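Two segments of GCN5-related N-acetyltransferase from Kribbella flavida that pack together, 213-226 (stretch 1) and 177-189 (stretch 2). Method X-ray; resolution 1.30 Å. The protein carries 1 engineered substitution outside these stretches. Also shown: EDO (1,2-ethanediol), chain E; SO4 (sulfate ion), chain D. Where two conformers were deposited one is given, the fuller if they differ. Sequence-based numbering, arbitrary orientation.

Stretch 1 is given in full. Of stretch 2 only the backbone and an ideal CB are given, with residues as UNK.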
# COMPACT_ATOMS: atom_id res chain seq x y z
N GLN A 213 -9.49 11.06 8.23
CA GLN A 213 -10.76 10.51 7.86
C GLN A 213 -10.85 8.98 8.02
O GLN A 213 -11.88 8.44 8.46
CB GLN A 213 -11.13 10.95 6.43
CG GLN A 213 -11.24 12.47 6.27
CD GLN A 213 -12.11 13.07 7.34
OE1 GLN A 213 -13.28 12.71 7.47
NE2 GLN A 213 -11.52 13.94 8.18
N ALA A 214 -9.76 8.28 7.71
CA ALA A 214 -9.72 6.86 7.93
C ALA A 214 -10.01 6.53 9.40
O ALA A 214 -10.72 5.59 9.70
CB ALA A 214 -8.37 6.29 7.49
N PHE A 215 -9.44 7.33 10.32
CA PHE A 215 -9.69 7.14 11.75
C PHE A 215 -11.09 7.59 12.18
O PHE A 215 -11.75 6.89 12.96
CB PHE A 215 -8.68 7.93 12.54
CG PHE A 215 -7.23 7.47 12.44
CD1 PHE A 215 -6.88 6.17 12.16
CD2 PHE A 215 -6.21 8.35 12.68
CE1 PHE A 215 -5.55 5.77 12.15
CE2 PHE A 215 -4.88 7.96 12.66
CZ PHE A 215 -4.55 6.67 12.41
N GLU A 216 -11.52 8.74 11.71
CA GLU A 216 -12.77 9.35 12.21
C GLU A 216 -14.02 8.75 11.62
O GLU A 216 -15.01 8.60 12.32
CB GLU A 216 -12.78 10.84 11.93
CG GLU A 216 -11.83 11.65 12.77
CD GLU A 216 -11.96 13.17 12.58
OE1 GLU A 216 -12.76 13.66 11.72
OE2 GLU A 216 -11.26 13.88 13.34
N VAL A 217 -14.01 8.49 10.31
CA VAL A 217 -15.18 7.90 9.65
C VAL A 217 -14.96 6.47 9.14
O VAL A 217 -15.91 5.73 8.99
CB VAL A 217 -15.73 8.80 8.51
CG1 VAL A 217 -16.25 10.13 9.08
CG2 VAL A 217 -14.71 9.04 7.41
N GLY A 218 -13.71 6.07 8.91
CA GLY A 218 -13.42 4.72 8.40
C GLY A 218 -13.31 3.63 9.44
O GLY A 218 -13.24 2.46 9.09
N GLY A 219 -13.18 4.01 10.70
CA GLY A 219 -13.04 3.04 11.81
C GLY A 219 -11.65 2.47 12.00
O GLY A 219 -11.45 1.49 12.75
N ALA A 220 -10.65 3.07 11.34
CA ALA A 220 -9.28 2.55 11.47
C ALA A 220 -8.74 2.92 12.85
O ALA A 220 -9.02 4.02 13.36
CB ALA A 220 -8.38 3.11 10.38
N THR A 221 -7.90 2.04 13.38
CA THR A 221 -7.12 2.31 14.59
C THR A 221 -5.60 2.35 14.35
O THR A 221 -4.83 2.67 15.25
CB THR A 221 -7.46 1.28 15.68
OG1 THR A 221 -7.06 -0.02 15.23
CG2 THR A 221 -8.96 1.32 15.98
N LEU A 222 -5.19 2.02 13.14
CA LEU A 222 -3.79 2.08 12.76
C LEU A 222 -3.71 2.45 11.27
O LEU A 222 -4.44 1.81 10.47
CB LEU A 222 -3.06 0.74 13.01
CG LEU A 222 -1.59 0.67 12.64
CD1 LEU A 222 -0.74 1.59 13.50
CD2 LEU A 222 -1.07 -0.78 12.70
N ALA A 223 -2.84 3.39 10.87
CA ALA A 223 -2.62 3.74 9.47
C ALA A 223 -1.15 3.57 9.18
O ALA A 223 -0.33 3.91 10.01
CB ALA A 223 -3.05 5.18 9.16
N TRP A 224 -0.82 3.03 8.00
CA TRP A 224 0.54 2.91 7.57
C TRP A 224 0.68 3.36 6.15
O TRP A 224 -0.29 3.39 5.39
CB TRP A 224 1.11 1.51 7.76
CG TRP A 224 0.49 0.47 6.90
CD1 TRP A 224 -0.67 -0.25 7.14
CD2 TRP A 224 0.93 0.06 5.59
NE1 TRP A 224 -0.94 -1.09 6.08
CE2 TRP A 224 0.01 -0.95 5.13
CE3 TRP A 224 2.01 0.43 4.76
CZ2 TRP A 224 0.16 -1.59 3.90
CZ3 TRP A 224 2.13 -0.21 3.51
CH2 TRP A 224 1.24 -1.18 3.10
N LEU A 225 1.88 3.75 5.79
CA LEU A 225 2.24 4.10 4.41
C LEU A 225 3.68 3.82 4.13
O LEU A 225 4.48 3.61 5.04
CB LEU A 225 1.93 5.54 4.10
CG LEU A 225 2.60 6.63 4.90
CD1 LEU A 225 4.03 6.92 4.37
CD2 LEU A 225 1.76 7.91 4.93
N THR A 226 3.99 3.71 2.84
CA THR A 226 5.35 3.71 2.42
C THR A 226 5.61 4.97 1.59
O THR A 226 4.78 5.37 0.80
CB THR A 226 5.72 2.41 1.71
OG1 THR A 226 7.13 2.40 1.58
CG2 THR A 226 5.09 2.28 0.34
N UNK A 177 -5.39 8.82 -0.40
CA UNK A 177 -6.46 7.82 -0.27
C UNK A 177 -6.14 6.87 0.86
O UNK A 177 -4.96 6.75 1.28
CB UNK A 177 -6.65 7.04 -1.57
N UNK A 178 -7.17 6.18 1.34
CA UNK A 178 -6.98 5.12 2.31
C UNK A 178 -7.67 3.85 1.80
O UNK A 178 -8.71 3.90 1.16
CB UNK A 178 -7.52 5.53 3.68
N UNK A 179 -7.08 2.71 2.10
CA UNK A 179 -7.63 1.45 1.73
C UNK A 179 -8.73 0.99 2.67
O UNK A 179 -8.84 1.47 3.79
CB UNK A 179 -6.52 0.40 1.67
N UNK A 180 -9.55 0.06 2.19
CA UNK A 180 -10.53 -0.59 3.03
C UNK A 180 -9.86 -1.09 4.30
O UNK A 180 -8.80 -1.73 4.28
CB UNK A 180 -11.21 -1.74 2.28
N UNK A 181 -10.53 -0.90 5.44
CA UNK A 181 -10.00 -1.30 6.73
C UNK A 181 -10.03 -2.83 6.82
O UNK A 181 -10.99 -3.46 6.37
CB UNK A 181 -10.80 -0.66 7.87
N UNK A 182 -9.01 -3.39 7.44
CA UNK A 182 -8.93 -4.80 7.78
C UNK A 182 -8.31 -4.88 9.18
O UNK A 182 -7.23 -4.39 9.40
CB UNK A 182 -8.12 -5.59 6.75
N UNK A 183 -9.01 -5.49 10.15
CA UNK A 183 -8.49 -5.56 11.53
C UNK A 183 -8.06 -4.19 12.06
O UNK A 183 -7.03 -4.06 12.73
CB UNK A 183 -7.30 -6.53 11.59
N UNK A 184 -8.84 -3.17 11.74
CA UNK A 184 -8.53 -1.81 12.20
C UNK A 184 -7.40 -1.11 11.46
O UNK A 184 -7.07 0.04 11.78
CB UNK A 184 -8.18 -1.85 13.69
N UNK A 185 -6.80 -1.77 10.48
CA UNK A 185 -5.65 -1.25 9.78
C UNK A 185 -6.08 -0.74 8.41
O UNK A 185 -6.87 -1.37 7.71
CB UNK A 185 -4.56 -2.32 9.65
N UNK A 186 -5.53 0.43 8.05
CA UNK A 186 -5.63 0.99 6.71
C UNK A 186 -4.24 1.37 6.21
O UNK A 186 -3.38 1.70 7.00
CB UNK A 186 -6.56 2.20 6.70
N UNK A 187 -4.06 1.32 4.90
CA UNK A 187 -2.92 1.88 4.21
C UNK A 187 -3.31 3.21 3.60
O UNK A 187 -4.31 3.26 2.88
CB UNK A 187 -2.40 0.92 3.14
N UNK A 188 -2.52 4.24 3.83
CA UNK A 188 -2.68 5.52 3.15
C UNK A 188 -1.73 5.50 1.95
O UNK A 188 -0.54 5.16 2.09
CB UNK A 188 -2.39 6.70 4.08
N UNK A 189 -2.26 5.79 0.77
CA UNK A 189 -1.51 5.67 -0.48
C UNK A 189 -2.14 6.62 -1.48
O UNK A 189 -2.99 7.43 -1.16
CB UNK A 189 -1.51 4.23 -1.01
C1 EDO E . -4.51 -2.29 4.58
O1 EDO E . -3.22 -2.81 4.95
C2 EDO E . -5.58 -3.23 5.12
O2 EDO E . -6.01 -4.16 4.10
S SO4 D . -11.98 -7.40 11.32
O1 SO4 D . -11.68 -6.48 12.44
O2 SO4 D . -11.43 -6.91 10.04
O3 SO4 D . -11.42 -8.74 11.58
O4 SO4 D . -13.44 -7.53 11.26

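Position 177 has nothing of stretch 1 within 5.5 Å of its ideal CB, so this contact sets no rule there; the residue is Ala 177.

At 178 the CB points toward stretch 1 and lies 4.0 Å from Ala 214 CB, beside a helix that offers a methyl and the aliphatic start of Gln 213. A broad apolar or aromatic side chain would suit. Trp 178 fills the place with chi1 at p: Ala 214 CB sits over a face of its ring, 3.7 Å from Trp 178 CG, in a CH-pi contact, while Gln 213 CB comes within 3.8 Å of Trp 178 CH2.

Positions 179 and 180 see nothing of stretch 1 from their CB atoms, and many residues would serve. They are Thr 179 and Ala 180; Thr 179 OG1 accepts a hydrogen bond from the backbone N of position 187, at 3.0 Å.

The CB of 181 points toward the loop after the helix, 4.1 Å from Gly 218 O, with the methyl of Ala 220 nearby. A medium aliphatic side chain, whether Val, Leu, Ile or Met, is plausible. Ile 181 places CG1 3.5 Å from Gly 218 O and 3.8 Å from Ala 220 CB.

Position 182 is out of reach of stretch 1, and 183 points away; together they enter a type I' turn that ends at 185. With phi/psi of 51/40, 183 suits Gly, Asn or Asp. The residues are Ala 182 and Asp 183, whose backbone N donates to sulfate O2 at 2.8 Å.

At 184 two arguments agree. Phi is positive, and an ideal CB would lie 2.6 Å from Thr 221 OG1, a clash. Glycine is the clear choice, and Gly 184 is found. Gly 184 O accepts hydrogen bonds from Thr 221 N (2.7 Å) and Leu 222 N (3.1 Å), opening the parallel strand pairing.

Position 185 pairs with Leu 222, its CB on the same sheet face as Leu 222 and Trp 224. A beta-branched aliphatic residue fits. Val 185 sets CG1 3.5 Å from Trp 224 CD1, at the ring edge, and CG2 4.2 Å from Leu 222 CD2.

On the other face, the CB of 186 is 4.2 Å from Ala 220 CB and 4.5 Å from Ala 214 CB. Val, Ile or Thr would fit. Thr 186 puts CG2 3.7 Å from Ala 214 CB and 3.8 Å from Ala 220 CB, while its OG1 donates to Thr 179 O (2.8 Å). Thr 186 N donates to Leu 222 O (3.0 Å) and Thr 186 O accepts from Trp 224 N (3.1 Å), continuing the ladder.

At 187 the CB is 3.6 Å from Trp 224 CE2, so a long side chain with methylenes could lie across the indole: Glu, Gln, Lys, Met. Glu 187, extended, lays CG over the face of the six-membered ring of Trp 224 in a CH-pi contact, 3.6 Å from its centroid. Glu 187 OE2 lies 2.7 Å from the O of water 1, which accepts a hydrogen bond from Thr 226 N.

Position 188 has Leu 225 CD2 4.4 Å from its CB; an aliphatic suits. Val 188 brings CG2 within 4.3 Å of Ala 223 CB, and its N donates to Trp 224 O (2.9 Å). Stretch 1 has nothing within 5.5 Å of the CB at 189, so this contact sets no rule there; the residue is Ala 189.

Stretch 2 (177-189) AWTAIADGVTEVA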
# COMPACT_ATOMS: atom_id res chain seq x y z
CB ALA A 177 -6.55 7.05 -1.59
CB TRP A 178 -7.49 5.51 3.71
CG TRP A 178 -8.99 5.65 3.89
CD1 TRP A 178 -9.86 4.69 4.36
CD2 TRP A 178 -9.79 6.85 3.69
NE1 TRP A 178 -11.12 5.19 4.42
CE2 TRP A 178 -11.14 6.50 4.02
CE3 TRP A 178 -9.53 8.14 3.22
CZ2 TRP A 178 -12.17 7.40 3.92
CZ3 TRP A 178 -10.59 9.05 3.14
CH2 TRP A 178 -11.88 8.68 3.46
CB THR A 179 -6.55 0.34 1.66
OG1 THR A 179 -6.05 0.14 2.99
CG2 THR A 179 -5.44 0.70 0.71
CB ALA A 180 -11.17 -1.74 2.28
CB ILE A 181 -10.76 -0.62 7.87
CG1 ILE A 181 -10.36 0.84 8.07
CG2 ILE A 181 -10.60 -1.40 9.19
CD1 ILE A 181 -10.50 1.83 6.93
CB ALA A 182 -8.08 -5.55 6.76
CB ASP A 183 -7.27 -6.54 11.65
CG ASP A 183 -6.71 -6.63 13.09
OD1 ASP A 183 -7.51 -6.79 14.05
OD2 ASP A 183 -5.45 -6.54 13.29
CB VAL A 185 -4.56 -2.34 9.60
CG1 VAL A 185 -3.34 -1.72 8.96
CG2 VAL A 185 -4.21 -2.99 10.92
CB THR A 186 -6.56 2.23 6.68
OG1 THR A 186 -6.81 2.60 5.31
CG2 THR A 186 -5.99 3.41 7.44
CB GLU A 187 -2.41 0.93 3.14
CG GLU A 187 -1.16 1.50 2.46
CD GLU A 187 -0.66 0.75 1.24
OE1 GLU A 187 -1.29 -0.24 0.87
OE2 GLU A 187 0.39 1.18 0.67
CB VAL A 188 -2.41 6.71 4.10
CG1 VAL A 188 -2.41 8.01 3.34
CG2 VAL A 188 -3.48 6.73 5.19
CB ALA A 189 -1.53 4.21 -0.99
O HOH W 1 1.53 3.65 1.05
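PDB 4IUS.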